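Local structure of putative lipoprotein (Campylobacter jejuni subsp. jejuni, 4GIO) at residues L44-K55 / E72-Q83. The protein is of unknown function but is probably a membrane-anchored lipoprotein, built as a variant of the immunoglobulin fold. Residues are numbered along the deposited sequence; the frame is centred on the assembly and turned at random.
Sequences LRSTFAKDVIYK and EDYQALRIPAGQ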
loop_
_atom_site.group_PDB
_atom_site.type_symbol
_atom_site.label_atom_id
_atom_site.label_comp_id
_atom_site.label_asym_id
_atom_site.label_seq_id
_atom_site.Cartn_x
_atom_site.Cartn_y
_atom_site.Cartn_z
ATOM N N LEU A 44 3.513 0.998 -8.914
ATOM C CA LEU A 44 4.823 0.366 -8.774
ATOM C C LEU A 44 5.386 0.100 -10.175
ATOM O O LEU A 44 4.613 -0.140 -11.108
ATOM C CB LEU A 44 4.705 -0.956 -8.010
ATOM C CG LEU A 44 4.039 -0.823 -6.609
ATOM C CD1 LEU A 44 3.762 -2.150 -6.015
ATOM C CD2 LEU A 44 4.889 0.001 -5.600
ATOM N N ARG A 45 6.703 0.207 -10.329
ATOM C CA ARG A 45 7.377 -0.333 -11.543
ATOM C C ARG A 45 8.850 -0.657 -11.370
ATOM O O ARG A 45 9.590 0.020 -10.632
ATOM C CB ARG A 45 7.185 0.442 -12.858
ATOM C CG ARG A 45 6.926 1.876 -12.771
ATOM C CD ARG A 45 7.321 2.588 -14.146
ATOM N NE ARG A 45 6.254 2.812 -15.115
ATOM C CZ ARG A 45 6.079 2.057 -16.199
ATOM N NH1 ARG A 45 5.114 2.324 -17.039
ATOM N NH2 ARG A 45 6.879 1.028 -16.420
ATOM N N SER A 46 9.252 -1.680 -12.101
ATOM C CA SER A 46 10.554 -2.257 -11.924
ATOM C C SER A 46 11.074 -2.680 -13.276
ATOM O O SER A 46 10.315 -3.179 -14.100
ATOM C CB SER A 46 10.403 -3.500 -11.054
ATOM O OG SER A 46 11.688 -4.087 -10.896
ATOM N N THR A 47 12.370 -2.497 -13.488
ATOM C CA THR A 47 12.934 -2.956 -14.737
ATOM C C THR A 47 12.830 -4.464 -14.911
ATOM O O THR A 47 12.482 -4.956 -15.983
ATOM C CB THR A 47 14.410 -2.603 -14.863
ATOM O OG1 THR A 47 14.705 -1.375 -14.156
ATOM C CG2 THR A 47 14.730 -2.557 -16.374
ATOM N N PHE A 48 13.081 -5.186 -13.838
ATOM C CA PHE A 48 13.052 -6.634 -13.781
ATOM C C PHE A 48 11.862 -7.097 -12.999
ATOM O O PHE A 48 11.433 -6.455 -12.027
ATOM C CB PHE A 48 14.292 -7.118 -13.026
ATOM C CG PHE A 48 15.564 -6.628 -13.613
ATOM C CD1 PHE A 48 15.802 -6.796 -15.003
ATOM C CD2 PHE A 48 16.554 -6.071 -12.804
ATOM C CE1 PHE A 48 16.989 -6.381 -15.586
ATOM C CE2 PHE A 48 17.755 -5.648 -13.376
ATOM C CZ PHE A 48 17.970 -5.795 -14.769
ATOM N N ALA A 49 11.353 -8.243 -13.383
ATOM C CA ALA A 49 10.226 -8.845 -12.709
ATOM C C ALA A 49 10.596 -9.100 -11.226
ATOM O O ALA A 49 11.687 -9.541 -10.918
ATOM C CB ALA A 49 9.859 -10.140 -13.410
ATOM N N LYS A 50 9.707 -8.769 -10.304
ATOM C CA LYS A 50 10.012 -8.968 -8.884
ATOM C C LYS A 50 8.787 -9.540 -8.195
ATOM O O LYS A 50 7.670 -9.106 -8.503
ATOM C CB LYS A 50 10.220 -7.611 -8.222
ATOM C CG LYS A 50 11.624 -7.271 -7.868
ATOM C CD LYS A 50 12.045 -6.146 -8.772
ATOM C CE LYS A 50 13.100 -5.256 -8.164
ATOM N NZ LYS A 50 14.386 -6.003 -8.085
ATOM N N ASP A 51 8.997 -10.442 -7.242
ATOM C CA ASP A 51 7.911 -10.874 -6.399
ATOM C C ASP A 51 8.128 -10.118 -5.080
ATOM O O ASP A 51 9.216 -10.128 -4.503
ATOM C CB ASP A 51 7.884 -12.390 -6.158
ATOM C CG ASP A 51 7.390 -13.186 -7.386
ATOM O OD1 ASP A 51 6.392 -12.791 -8.048
ATOM O OD2 ASP A 51 8.059 -14.167 -7.733
ATOM N N VAL A 52 7.078 -9.452 -4.648
ATOM C CA VAL A 52 7.113 -8.777 -3.373
ATOM C C VAL A 52 5.993 -9.168 -2.452
ATOM O O VAL A 52 4.995 -9.792 -2.864
ATOM C CB VAL A 52 7.104 -7.240 -3.569
ATOM C CG1 VAL A 52 8.238 -6.886 -4.476
ATOM C CG2 VAL A 52 5.747 -6.781 -4.122
ATOM N N ILE A 53 6.173 -8.811 -1.177
ATOM C CA ILE A 53 5.154 -9.109 -0.171
ATOM C C ILE A 53 4.800 -7.795 0.493
ATOM O O ILE A 53 5.683 -7.092 0.920
ATOM C CB ILE A 53 5.646 -10.157 0.867
ATOM C CG1 ILE A 53 5.622 -11.574 0.242
ATOM C CG2 ILE A 53 4.783 -10.090 2.158
ATOM C CD1 ILE A 53 6.563 -12.545 0.974
ATOM N N TYR A 54 3.518 -7.433 0.524
ATOM C CA TYR A 54 3.110 -6.151 1.151
ATOM C C TYR A 54 2.170 -6.302 2.376
ATOM O O TYR A 54 1.475 -7.341 2.526
ATOM C CB TYR A 54 2.506 -5.235 0.119
ATOM C CG TYR A 54 1.182 -5.612 -0.407
ATOM C CD1 TYR A 54 0.026 -5.237 0.247
ATOM C CD2 TYR A 54 1.060 -6.373 -1.605
ATOM C CE1 TYR A 54 -1.245 -5.597 -0.281
ATOM C CE2 TYR A 54 -0.178 -6.693 -2.160
ATOM C CZ TYR A 54 -1.319 -6.312 -1.492
ATOM O OH TYR A 54 -2.527 -6.644 -1.955
ATOM N N LYS A 55 2.155 -5.260 3.223
ATOM C CA LYS A 55 1.290 -5.260 4.386
ATOM C C LYS A 55 0.691 -3.885 4.577
ATOM O O LYS A 55 1.413 -2.915 4.553
ATOM C CB LYS A 55 2.089 -5.625 5.635
ATOM C CG LYS A 55 1.161 -5.806 6.899
ATOM C CD LYS A 55 0.353 -7.093 6.858
ATOM C CE LYS A 55 -0.300 -7.386 8.232
ATOM N NZ LYS A 55 -1.554 -6.634 8.379
ATOM N N GLU A 72 -5.946 -7.563 6.779
ATOM C CA GLU A 72 -5.520 -8.495 5.792
ATOM C C GLU A 72 -4.076 -8.948 6.114
ATOM O O GLU A 72 -3.209 -8.179 6.559
ATOM C CB GLU A 72 -5.692 -7.781 4.447
ATOM C CG GLU A 72 -4.847 -8.225 3.278
ATOM C CD GLU A 72 -4.901 -7.195 2.106
ATOM O OE1 GLU A 72 -4.140 -6.140 2.097
ATOM O OE2 GLU A 72 -5.728 -7.467 1.210
ATOM N N ASP A 73 -3.823 -10.225 5.889
ATOM C CA ASP A 73 -2.498 -10.807 6.129
ATOM C C ASP A 73 -1.498 -10.237 5.113
ATOM O O ASP A 73 -1.915 -9.564 4.204
ATOM C CB ASP A 73 -2.620 -12.311 5.903
ATOM C CG ASP A 73 -1.545 -13.112 6.607
ATOM O OD1 ASP A 73 -0.514 -12.597 7.067
ATOM O OD2 ASP A 73 -1.763 -14.321 6.708
ATOM N N TYR A 74 -0.213 -10.544 5.266
ATOM C CA TYR A 74 0.786 -10.217 4.270
ATOM C C TYR A 74 0.256 -10.789 2.962
ATOM O O TYR A 74 -0.402 -11.867 2.955
ATOM C CB TYR A 74 2.117 -10.842 4.628
ATOM C CG TYR A 74 2.786 -10.221 5.828
ATOM C CD1 TYR A 74 2.580 -10.744 7.127
ATOM C CD2 TYR A 74 3.579 -9.092 5.697
ATOM C CE1 TYR A 74 3.209 -10.170 8.248
ATOM C CE2 TYR A 74 4.164 -8.450 6.829
ATOM C CZ TYR A 74 4.022 -9.021 8.080
ATOM O OH TYR A 74 4.629 -8.470 9.199
ATOM N N GLN A 75 0.460 -10.048 1.883
ATOM C CA GLN A 75 -0.050 -10.437 0.553
ATOM C C GLN A 75 1.094 -10.489 -0.427
ATOM O O GLN A 75 1.931 -9.583 -0.464
ATOM C CB GLN A 75 -1.027 -9.396 0.048
ATOM C CG GLN A 75 -2.215 -9.216 0.958
ATOM C CD GLN A 75 -3.142 -10.406 0.850
ATOM O OE1 GLN A 75 -3.634 -10.714 -0.253
ATOM N NE2 GLN A 75 -3.404 -11.080 1.985
ATOM N N ALA A 76 1.092 -11.480 -1.303
ATOM C CA ALA A 76 2.124 -11.525 -2.361
ATOM C C ALA A 76 1.661 -10.755 -3.547
ATOM O O ALA A 76 0.435 -10.654 -3.843
ATOM C CB ALA A 76 2.424 -12.995 -2.784
ATOM N N LEU A 77 2.634 -10.201 -4.266
ATOM C CA LEU A 77 2.313 -9.452 -5.440
ATOM C C LEU A 77 3.441 -9.633 -6.419
ATOM O O LEU A 77 4.621 -9.495 -6.053
ATOM C CB LEU A 77 2.101 -7.978 -5.120
ATOM C CG LEU A 77 1.976 -7.002 -6.296
ATOM C CD1 LEU A 77 0.648 -7.179 -7.104
ATOM C CD2 LEU A 77 2.088 -5.507 -5.811
ATOM N N ARG A 78 3.066 -9.951 -7.669
ATOM C CA ARG A 78 4.010 -10.071 -8.771
ATOM C C ARG A 78 4.123 -8.739 -9.526
ATOM O O ARG A 78 3.124 -8.197 -10.009
ATOM C CB ARG A 78 3.556 -11.148 -9.752
ATOM C CG ARG A 78 4.471 -11.245 -10.967
ATOM C CD ARG A 78 5.631 -12.147 -10.642
ATOM N NE ARG A 78 6.483 -12.396 -11.804
ATOM C CZ ARG A 78 7.626 -13.075 -11.759
ATOM N NH1 ARG A 78 8.067 -13.580 -10.621
ATOM N NH2 ARG A 78 8.333 -13.250 -12.861
ATOM N N ILE A 79 5.323 -8.184 -9.619
ATOM C CA ILE A 79 5.543 -6.978 -10.454
ATOM C C ILE A 79 6.272 -7.446 -11.749
ATOM O O ILE A 79 7.453 -7.846 -11.679
ATOM C CB ILE A 79 6.383 -5.928 -9.693
ATOM C CG1 ILE A 79 5.643 -5.535 -8.383
ATOM C CG2 ILE A 79 6.556 -4.685 -10.491
ATOM C CD1 ILE A 79 6.534 -4.754 -7.477
ATOM N N PRO A 80 5.550 -7.510 -12.886
ATOM C CA PRO A 80 6.167 -7.926 -14.201
ATOM C C PRO A 80 7.203 -6.931 -14.671
ATOM O O PRO A 80 7.111 -5.757 -14.365
ATOM C CB PRO A 80 4.970 -7.941 -15.180
ATOM C CG PRO A 80 3.756 -8.182 -14.305
ATOM C CD PRO A 80 4.085 -7.371 -13.018
ATOM N N ALA A 81 8.227 -7.414 -15.365
ATOM C CA ALA A 81 9.216 -6.527 -15.932
ATOM C C ALA A 81 8.670 -5.319 -16.769
ATOM O O ALA A 81 7.932 -5.485 -17.714
ATOM C CB ALA A 81 10.296 -7.371 -16.738
ATOM N N GLY A 82 9.063 -4.108 -16.391
ATOM C CA GLY A 82 8.649 -2.889 -17.081
ATOM C C GLY A 82 7.177 -2.578 -17.349
ATOM O O GLY A 82 6.899 -1.705 -18.165
ATOM N N GLN A 83 6.250 -3.292 -16.691
ATOM C CA GLN A 83 4.787 -3.053 -16.764
ATOM C C GLN A 83 4.410 -2.240 -15.497
ATOM O O GLN A 83 4.772 -2.620 -14.397
ATOM C CB GLN A 83 4.009 -4.378 -16.643
ATOM C CG GLN A 83 3.545 -5.157 -17.939
ATOM C CD GLN A 83 2.486 -6.273 -17.594
ATOM O OE1 GLN A 83 1.586 -6.042 -16.773
ATOM N NE2 GLN A 83 2.613 -7.467 -18.208
HETATM O O HOH W 1 7.240 -3.089 -13.511
#
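Tyr54 and Gln75 meet as a hydrogen-bonded antiparallel pair, their backbones joined in both directions, with the tyrosine ring packed face-on against Gln75 CB. With chi1 at 70°, CG of Tyr54 sits between its own N and carbonyl carbon, which swings the ring across to strand 75-79. Gln75 CB lies over one ring face, 3.7 Å from the centroid of Tyr54, in a CH-pi contact offset toward the rim, while Leu77 CB abuts the ring edge. The Tyr54 hydroxyl is hydrogen-bonded to Lys89 NZ, which also forms a salt bridge with Glu72 OE2.

The same ladder continues through Val52–Leu77 and Lys50–Ile79, each closed by two backbone bonds. Val52 and Leu77 point the same way side by side, CG2 of Val52 lying 4.0 Å from CB of Leu77; Ile79 CD1 reaches both methyls of Val52, and Leu44 CD1 packs 3.8 Å from Leu77 CD2. Ile103 of the adjoining strand 98-105 continues this apolar layer, and Val85 of the facing sheet packs against it.

On the other face, Arg78 NH1 contacts Asp51 OD2 at 2.9 Å in a salt bridge whose carboxylate and guanidinium planes are 48° apart. Farther along, Lys55 runs over the Tyr74 ring, its CD 4.0 Å from the centroid of Tyr74. Bends at chi2 and chi4 carry the chain onward to Glu72, where Lys55 NZ meets the carbonyl O at 2.9 Å.

Beyond Ile79 the type II turn Pro80–Gln83 brings Gly82 N to Ser46 O, 2.8 Å away, and a water links Ser46 N to the carbonyls of Pro80 and Gln83. Within the chain, strand 75-79 is an outermost strand of the four-stranded sheet, with strand 50-59 between it and strand 98-105; the chain arrives from strand 38-44 of the facing three-stranded sheet at Leu44 and returns to that sheet after Gln83, in strand 85-90, as expected of an immunoglobulin-like beta sandwich.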